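Local coordinates for protein carboxypeptidase 1 (PDB 5GIV) that probably acts as a broad-specificity, zinc-dependent carboxypeptidase of the M32 family, releasing amino acids one by one from the C-terminus of peptides, at residues A[362-367]-A[408-413]. Numbering follows the deposited sequence.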
loop_
_atom_site.group_PDB
_atom_site.type_symbol
_atom_site.label_atom_id
_atom_site.label_comp_id
_atom_site.label_asym_id
_atom_site.label_seq_id
_atom_site.Cartn_x
_atom_site.Cartn_y
_atom_site.Cartn_z
ATOM N N ILE A 362 32.297 -12.690 -6.589
ATOM C CA ILE A 362 33.359 -13.614 -6.200
ATOM C C ILE A 362 33.979 -13.184 -4.880
ATOM O O ILE A 362 34.216 -14.005 -3.987
ATOM C CB ILE A 362 34.422 -13.714 -7.306
ATOM C CG1 ILE A 362 33.802 -14.281 -8.586
ATOM C CG2 ILE A 362 35.619 -14.532 -6.816
ATOM C CD1 ILE A 362 34.735 -14.273 -9.769
ATOM N N THR A 363 34.282 -11.893 -4.745
ATOM C CA THR A 363 34.819 -11.401 -3.483
ATOM C C THR A 363 33.952 -11.832 -2.304
ATOM O O THR A 363 34.443 -12.428 -1.342
ATOM C CB THR A 363 34.933 -9.879 -3.531
ATOM O OG1 THR A 363 35.819 -9.515 -4.592
ATOM C CG2 THR A 363 35.465 -9.334 -2.200
ATOM N N ARG A 364 32.648 -11.543 -2.374
ATOM C CA ARG A 364 31.755 -11.845 -1.260
ATOM C C ARG A 364 31.645 -13.347 -1.017
ATOM O O ARG A 364 31.701 -13.807 0.131
ATOM C CB ARG A 364 30.377 -11.250 -1.531
ATOM C CG ARG A 364 30.346 -9.743 -1.491
ATOM C CD ARG A 364 29.317 -9.161 -2.455
ATOM N NE ARG A 364 29.169 -7.720 -2.257
ATOM C CZ ARG A 364 30.064 -6.815 -2.653
ATOM N NH1 ARG A 364 31.183 -7.198 -3.261
ATOM N NH2 ARG A 364 29.848 -5.526 -2.417
ATOM N N PHE A 365 31.496 -14.132 -2.089
ATOM C CA PHE A 365 31.352 -15.576 -1.940
ATOM C C PHE A 365 32.556 -16.173 -1.221
ATOM O O PHE A 365 32.404 -16.992 -0.305
ATOM C CB PHE A 365 31.161 -16.207 -3.317
ATOM C CG PHE A 365 31.004 -17.701 -3.302
ATOM C CD1 PHE A 365 29.777 -18.277 -3.065
ATOM C CD2 PHE A 365 32.084 -18.529 -3.562
ATOM C CE1 PHE A 365 29.626 -19.648 -3.075
ATOM C CE2 PHE A 365 31.939 -19.908 -3.577
ATOM C CZ PHE A 365 30.714 -20.467 -3.332
ATOM N N GLU A 366 33.766 -15.769 -1.616
ATOM C CA GLU A 366 34.964 -16.342 -1.014
ATOM C C GLU A 366 35.108 -15.942 0.451
ATOM O O GLU A 366 35.600 -16.737 1.261
ATOM C CB GLU A 366 36.194 -15.943 -1.829
ATOM C CG GLU A 366 36.282 -16.693 -3.164
ATOM C CD GLU A 366 37.460 -16.278 -4.032
ATOM O OE1 GLU A 366 38.181 -15.315 -3.668
ATOM O OE2 GLU A 366 37.653 -16.903 -5.102
ATOM N N LEU A 367 34.650 -14.740 0.820
ATOM C CA LEU A 367 34.641 -14.357 2.228
ATOM C C LEU A 367 33.621 -15.179 3.003
ATOM O O LEU A 367 33.851 -15.532 4.165
ATOM C CB LEU A 367 34.350 -12.859 2.370
ATOM C CG LEU A 367 35.414 -11.888 1.840
ATOM C CD1 LEU A 367 34.852 -10.478 1.701
ATOM C CD2 LEU A 367 36.646 -11.877 2.749
ATOM N N VAL A 408 23.624 -5.008 2.267
ATOM C CA VAL A 408 22.750 -5.327 3.391
ATOM C C VAL A 408 22.678 -6.824 3.689
ATOM O O VAL A 408 22.261 -7.205 4.790
ATOM C CB VAL A 408 21.318 -4.808 3.147
ATOM C CG1 VAL A 408 20.606 -5.636 2.108
ATOM C CG2 VAL A 408 20.526 -4.801 4.435
ATOM N N HIS A 409 23.092 -7.683 2.753
ATOM C CA HIS A 409 22.736 -9.099 2.836
ATOM C C HIS A 409 23.127 -9.719 4.177
ATOM O O HIS A 409 22.285 -10.299 4.871
ATOM C CB HIS A 409 23.361 -9.869 1.667
ATOM C CG HIS A 409 22.944 -9.357 0.321
ATOM N ND1 HIS A 409 23.124 -8.044 -0.064
ATOM C CD2 HIS A 409 22.346 -9.977 -0.723
ATOM C CE1 HIS A 409 22.668 -7.881 -1.293
ATOM N NE2 HIS A 409 22.180 -9.036 -1.712
ATOM N N TRP A 410 24.398 -9.599 4.569
ATOM C CA TRP A 410 24.857 -10.241 5.800
ATOM C C TRP A 410 24.308 -9.587 7.066
ATOM O O TRP A 410 24.490 -10.138 8.159
ATOM C CB TRP A 410 26.385 -10.234 5.862
ATOM C CG TRP A 410 27.047 -10.954 4.728
ATOM C CD1 TRP A 410 26.499 -11.926 3.936
ATOM C CD2 TRP A 410 28.384 -10.756 4.251
ATOM N NE1 TRP A 410 27.413 -12.343 3.000
ATOM C CE2 TRP A 410 28.579 -11.641 3.173
ATOM C CE3 TRP A 410 29.437 -9.919 4.635
ATOM C CZ2 TRP A 410 29.783 -11.710 2.470
ATOM C CZ3 TRP A 410 30.629 -9.992 3.940
ATOM C CH2 TRP A 410 30.792 -10.881 2.871
ATOM N N TYR A 411 23.630 -8.445 6.958
ATOM C CA TYR A 411 23.097 -7.774 8.133
ATOM C C TYR A 411 21.593 -7.937 8.284
ATOM O O TYR A 411 21.062 -7.639 9.362
ATOM C CB TYR A 411 23.446 -6.281 8.090
ATOM C CG TYR A 411 24.921 -6.045 7.917
ATOM C CD1 TYR A 411 25.780 -6.067 9.008
ATOM C CD2 TYR A 411 25.462 -5.833 6.658
ATOM C CE1 TYR A 411 27.127 -5.866 8.850
ATOM C CE2 TYR A 411 26.808 -5.638 6.493
ATOM C CZ TYR A 411 27.634 -5.656 7.586
ATOM O OH TYR A 411 28.982 -5.460 7.421
ATOM N N PHE A 412 20.897 -8.382 7.237
ATOM C CA PHE A 412 19.460 -8.614 7.278
ATOM C C PHE A 412 19.119 -10.055 6.923
ATOM O O PHE A 412 17.979 -10.351 6.564
ATOM C CB PHE A 412 18.746 -7.647 6.337
ATOM C CG PHE A 412 17.284 -7.487 6.628
ATOM C CD1 PHE A 412 16.764 -7.837 7.867
ATOM C CD2 PHE A 412 16.424 -6.982 5.663
ATOM C CE1 PHE A 412 15.411 -7.686 8.140
ATOM C CE2 PHE A 412 15.069 -6.826 5.927
ATOM C CZ PHE A 412 14.563 -7.181 7.164
ATOM N N GLY A 413 20.092 -10.952 6.992
ATOM C CA GLY A 413 19.883 -12.333 6.652
ATOM C C GLY A 413 21.106 -13.171 6.958
ATOM O O GLY A 413 22.078 -12.700 7.558
#
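Trp-410 holds its indole with CG opposite the carbonyl carbon (chi1 -60°) and a small second torsion (chi2 -22°), which carries the six-membered ring out of its loop to Arg-364 and Leu-367 on helix 357-372. The ring arrives edge first: CZ2 lies 3.7 Å from the backbone O of Arg-364, which sits near the indole plane, where the weakly positive C-H rim suits a carbonyl oxygen although no hydrogen bond is formed. The same CZ2 is 4.1 Å from CB of Arg-364, and one carbon further round, CH2 meets CB of Leu-367 obliquely at 4.1 Å. Arg-364 and Leu-367 stand three positions apart, so both belong to one side of the helix. The contact joins helix 357-372 to the long loop between helices 381-393 and 420-439 of this largely helical metallopeptidase, burying 118 Å², with the Arg-364 side chain about 14 Å from the bound zinc ion. Tryptophan suits the place because it is both broad and polar at one atom: its NE1 donates to Glu-368, the residue that follows Leu-367. A leucine in its place would probably leave Glu-368 without this donor and open a gap beside Arg-364 and Leu-367. Arginine suits its own position because its CB lies beside the indole while the long methylene chain, bent at chi2 (148°), carries the guanidinium away to a salt bridge with Asp-407, just ahead of the loop segment, while NH1 bonds to Tyr-389 OH. Leu-367, purely apolar, also packs on Trp-385 of helix 381-393.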